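Local coordinates for bifunctional GH43-CE protein (Bacteroides eggerthii, PDB 6MLY) that probably hydrolyses xylan-type polysaccharides, joining a family 43 glycoside hydrolase to a putative carbohydrate esterase of alpha/beta-hydrolase type, at residues 621-625 against 785-789; 673-677 against 773-778. All blocks are in the same frame, centred on the assembly; numbering follows the deposited sequence.

How the contacts relate
Both contacts belong to the esterase part of the chain and pack one helix, 775-789, against one sheet. Contact 1 joins the C-terminal end of that helix to strand 621-625, and contact 2 joins its N-terminal end to the neighbouring parallel strand; their centres lie about 15 Å apart. They touch directly: Ile624 O and Val673 N, 3.2 Å apart, probably form a sheet hydrogen bond, and the Thr625 side chain probably adds a bond of its own, OG1 to Val673 O at 2.9 Å. Both border the probable catalytic centre: Thr625 touches the likely nucleophile elbow, and Phe676 touches Ser628, His768 and Asp736, the probable triad. A bound acetate about 6 Å from the Phe676 side chain may mark a pocket.

Contact 1: 621-625 against 785-789; sequences FIGIT and FAREA
Phe621 carries this contact, receiving the Ala789 methyl over one face of its ring. Ala789 CB stands 3.5 Å from the ring centroid and only 7° off the ring normal, a well-centred CH-pi contact that a small alanine allows the helix to make at close range. Phe785 O and Glu788 O approach the same ring obliquely. Phe621 CE1 meets Glu788 CB at 3.6 Å, while the Glu788 carboxylate leads away from the strand. On the neighbouring ring atom, Phe621 CZ touches Phe785 CD1 at 3.9 Å. The Phe621 ring owes this reach to a first torsion of -176°, which sets CG opposite the backbone N and extends the side chain from the strand toward the helix.

Phe785 reaches from the helix to the strand backbone beyond Phe621, at Gly623 to Thr625. Its CE1 lies 3.9 Å from Gly623 CA, where glycine, having no side chain, lets the ring come up to the strand backbone. Beyond it, Phe785 CZ comes within 3.6 Å of Ile624 O, which approaches near the ring plane, at the edge, and Thr625 CB also lies at that edge.

Further out, backbone bonds from Phe621 and Gly623 to Val548 hold the strand in the sheet. Ile622 and Ile624 face helix 596-610 instead. The axes of 621-625 and 785-789 approach to 9.4 Å and run nearly antiparallel, at 158°. Such a C-terminal helix laid on a largely parallel sheet, with helices on both faces, is characteristic of the alpha/beta-hydrolase fold.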
# COMPACT_ATOMS: atom_id res chain seq x y z
N PHE A 621 16.69 0.08 25.91
CA PHE A 621 15.99 1.32 26.19
C PHE A 621 14.64 1.33 25.44
O PHE A 621 14.60 1.22 24.22
CB PHE A 621 16.85 2.51 25.77
CG PHE A 621 16.26 3.86 26.10
CD1 PHE A 621 16.52 4.47 27.32
CD2 PHE A 621 15.45 4.52 25.19
CE1 PHE A 621 15.98 5.71 27.62
CE2 PHE A 621 14.91 5.76 25.49
CZ PHE A 621 15.17 6.36 26.71
N ILE A 622 13.55 1.48 26.21
CA ILE A 622 12.22 1.79 25.69
C ILE A 622 11.65 3.01 26.45
O ILE A 622 11.21 2.89 27.60
CB ILE A 622 11.29 0.56 25.81
CG1 ILE A 622 11.83 -0.64 25.03
CG2 ILE A 622 9.87 0.92 25.40
CD1 ILE A 622 10.98 -1.89 25.14
N GLY A 623 11.68 4.18 25.80
CA GLY A 623 10.98 5.37 26.30
C GLY A 623 9.49 5.29 26.01
O GLY A 623 9.05 4.38 25.31
N ILE A 624 8.71 6.22 26.55
CA ILE A 624 7.27 6.27 26.31
C ILE A 624 6.76 7.67 26.66
O ILE A 624 7.23 8.30 27.60
CB ILE A 624 6.53 5.18 27.12
CG1 ILE A 624 5.06 5.07 26.71
CG2 ILE A 624 6.68 5.41 28.62
CD1 ILE A 624 4.39 3.79 27.16
N THR A 625 5.77 8.14 25.89
CA THR A 625 5.24 9.49 26.01
C THR A 625 3.82 9.54 25.43
O THR A 625 3.37 8.59 24.80
CB THR A 625 6.19 10.50 25.36
OG1 THR A 625 5.65 11.81 25.50
CG2 THR A 625 6.44 10.20 23.89
N PHE A 785 15.33 11.81 26.52
CA PHE A 785 15.33 10.41 26.05
C PHE A 785 16.74 10.01 25.60
O PHE A 785 17.18 8.88 25.86
CB PHE A 785 14.28 10.20 24.95
CG PHE A 785 12.85 10.10 25.43
CD1 PHE A 785 12.51 9.27 26.50
CD2 PHE A 785 11.84 10.81 24.81
CE1 PHE A 785 11.20 9.17 26.93
CE2 PHE A 785 10.52 10.71 25.25
CZ PHE A 785 10.21 9.89 26.31
N ALA A 786 17.46 10.95 24.97
CA ALA A 786 18.84 10.77 24.50
C ALA A 786 19.83 10.57 25.67
O ALA A 786 20.75 9.76 25.55
CB ALA A 786 19.25 11.95 23.65
N ARG A 787 19.65 11.31 26.76
CA ARG A 787 20.55 11.25 27.93
C ARG A 787 20.41 9.89 28.64
O ARG A 787 21.41 9.30 29.06
CB ARG A 787 20.27 12.38 28.92
CG ARG A 787 21.00 13.68 28.63
CD ARG A 787 20.84 14.67 29.77
NE ARG A 787 19.44 14.96 30.07
CZ ARG A 787 18.77 16.01 29.61
NH1 ARG A 787 19.33 16.85 28.77
NH2 ARG A 787 17.52 16.22 30.01
N GLU A 788 19.17 9.43 28.76
CA GLU A 788 18.83 8.18 29.45
C GLU A 788 19.18 6.97 28.57
O GLU A 788 19.26 5.85 29.07
CB GLU A 788 17.35 8.16 29.83
CG GLU A 788 16.89 9.35 30.67
CD GLU A 788 17.24 9.31 32.15
OE1 GLU A 788 17.13 8.23 32.76
OE2 GLU A 788 17.62 10.36 32.69
N ALA A 789 19.39 7.19 27.26
CA ALA A 789 19.65 6.12 26.30
C ALA A 789 21.13 6.08 25.90
O ALA A 789 21.75 5.01 25.96
CB ALA A 789 18.76 6.31 25.09

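Contact 2: 673-677 against 773-778; sequences VNWFG and FNENTL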
# COMPACT_ATOMS: atom_id res chain seq x y z
N VAL A 673 7.84 10.82 29.45
CA VAL A 673 7.51 12.23 29.31
C VAL A 673 5.99 12.33 29.22
O VAL A 673 5.39 11.69 28.36
CB VAL A 673 8.20 12.88 28.10
CG1 VAL A 673 7.80 14.34 27.93
CG2 VAL A 673 9.71 12.75 28.16
N ASN A 674 5.40 13.12 30.13
CA ASN A 674 3.96 13.22 30.27
C ASN A 674 3.52 14.62 29.86
O ASN A 674 3.82 15.58 30.54
CB ASN A 674 3.53 12.85 31.70
CG ASN A 674 2.10 13.24 32.02
OD1 ASN A 674 1.28 13.43 31.12
ND2 ASN A 674 1.80 13.37 33.30
N TRP A 675 2.81 14.72 28.74
CA TRP A 675 2.31 15.98 28.23
C TRP A 675 0.90 16.23 28.77
O TRP A 675 -0.08 15.69 28.24
CB TRP A 675 2.33 16.00 26.70
CG TRP A 675 3.68 15.80 26.09
CD1 TRP A 675 4.30 14.61 25.84
CD2 TRP A 675 4.57 16.83 25.60
NE1 TRP A 675 5.52 14.83 25.24
CE2 TRP A 675 5.71 16.17 25.09
CE3 TRP A 675 4.51 18.22 25.54
CZ2 TRP A 675 6.78 16.87 24.53
CZ3 TRP A 675 5.57 18.91 24.99
CH2 TRP A 675 6.69 18.25 24.50
N PHE A 676 0.82 17.04 29.83
CA PHE A 676 -0.42 17.55 30.42
C PHE A 676 -1.46 16.42 30.54
O PHE A 676 -2.61 16.57 30.13
CB PHE A 676 -0.95 18.75 29.62
CG PHE A 676 -0.93 18.59 28.12
CD1 PHE A 676 0.18 18.96 27.38
CD2 PHE A 676 -2.03 18.09 27.45
CE1 PHE A 676 0.19 18.82 26.00
CE2 PHE A 676 -2.02 17.95 26.07
CZ PHE A 676 -0.90 18.31 25.35
N GLY A 677 -1.03 15.30 31.13
CA GLY A 677 -1.90 14.16 31.37
C GLY A 677 -2.75 14.35 32.63
O GLY A 677 -2.34 15.03 33.57
N PHE A 773 3.21 22.39 23.29
CA PHE A 773 3.84 21.71 22.10
C PHE A 773 4.52 22.74 21.21
O PHE A 773 3.88 23.32 20.33
CB PHE A 773 2.81 20.94 21.26
CG PHE A 773 2.58 19.51 21.67
CD1 PHE A 773 3.64 18.63 21.77
CD2 PHE A 773 1.30 19.04 21.96
CE1 PHE A 773 3.43 17.32 22.16
CE2 PHE A 773 1.09 17.73 22.35
CZ PHE A 773 2.16 16.87 22.45
N ASN A 774 5.83 22.94 21.43
CA ASN A 774 6.61 23.93 20.70
C ASN A 774 8.06 23.45 20.57
O ASN A 774 8.42 22.41 21.12
CB ASN A 774 6.52 25.30 21.37
CG ASN A 774 7.02 25.27 22.79
OD1 ASN A 774 8.22 25.28 23.03
ND2 ASN A 774 6.10 25.18 23.74
N GLU A 775 8.87 24.23 19.85
CA GLU A 775 10.26 23.91 19.52
C GLU A 775 11.01 23.47 20.78
O GLU A 775 11.63 22.41 20.80
CB GLU A 775 10.97 25.12 18.92
CG GLU A 775 10.49 25.48 17.53
CD GLU A 775 11.30 26.58 16.86
OE1 GLU A 775 11.96 27.35 17.59
OE2 GLU A 775 11.28 26.66 15.61
N ASN A 776 10.94 24.31 21.82
CA ASN A 776 11.77 24.20 23.02
C ASN A 776 11.33 23.00 23.86
O ASN A 776 12.17 22.20 24.29
CB ASN A 776 11.76 25.50 23.83
CG ASN A 776 12.08 26.73 23.00
OD1 ASN A 776 11.43 27.76 23.12
ND2 ASN A 776 13.08 26.63 22.14
N THR A 777 10.01 22.88 24.09
CA THR A 777 9.44 21.78 24.87
C THR A 777 9.73 20.45 24.17
O THR A 777 10.13 19.47 24.81
CB THR A 777 7.94 21.98 25.13
OG1 THR A 777 7.36 22.73 24.06
CG2 THR A 777 7.65 22.70 26.43
N LEU A 778 9.54 20.43 22.84
CA LEU A 778 9.80 19.25 22.02
C LEU A 778 11.28 18.84 22.16
O LEU A 778 11.57 17.69 22.45
CB LEU A 778 9.45 19.57 20.56
CG LEU A 778 9.19 18.37 19.64
CD1 LEU A 778 7.87 17.69 19.98
CD2 LEU A 778 9.21 18.79 18.18
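An aromatic cluster of Trp675, Phe676 and Phe773 joins the end of a sheet strand to the start of the C-terminal helix, beside a probable Ser-His-Asp catalytic centre. The six-membered ring of Trp675 and the Phe773 ring form an offset stack, with centroids 4.5 Å apart and planes at 22°. Phe773 CE1 lies over the indole, 3.7 Å from Trp675 CD2. Tryptophan's broad surface also reaches the helix itself, where Trp675 CZ3 meets Thr777 CB at 3.9 Å. Phe676 meets Phe773 at about a right angle, Phe676 CZ lying 3.6 Å from Phe773 CE2.

Asparagine suits the N-cap of the helix because its short side chain can fold back: Asn774 OD1 accepts from Thr777 N at 3.2 Å in a nearly straight bond (172°), with the donor above the carbonyl plane. The geometry is consistent with a capping box, the return bond from Asn774 N to Thr777 OG1 being less certain.

Around the cluster, Phe570 of helix 563-577 meets both Trp675 and Phe773, while Phe676 packs edge-to-face with His768. Strand 671-675 lies between strands 621-627 and 727-733, and Trp675 touches side chains of both.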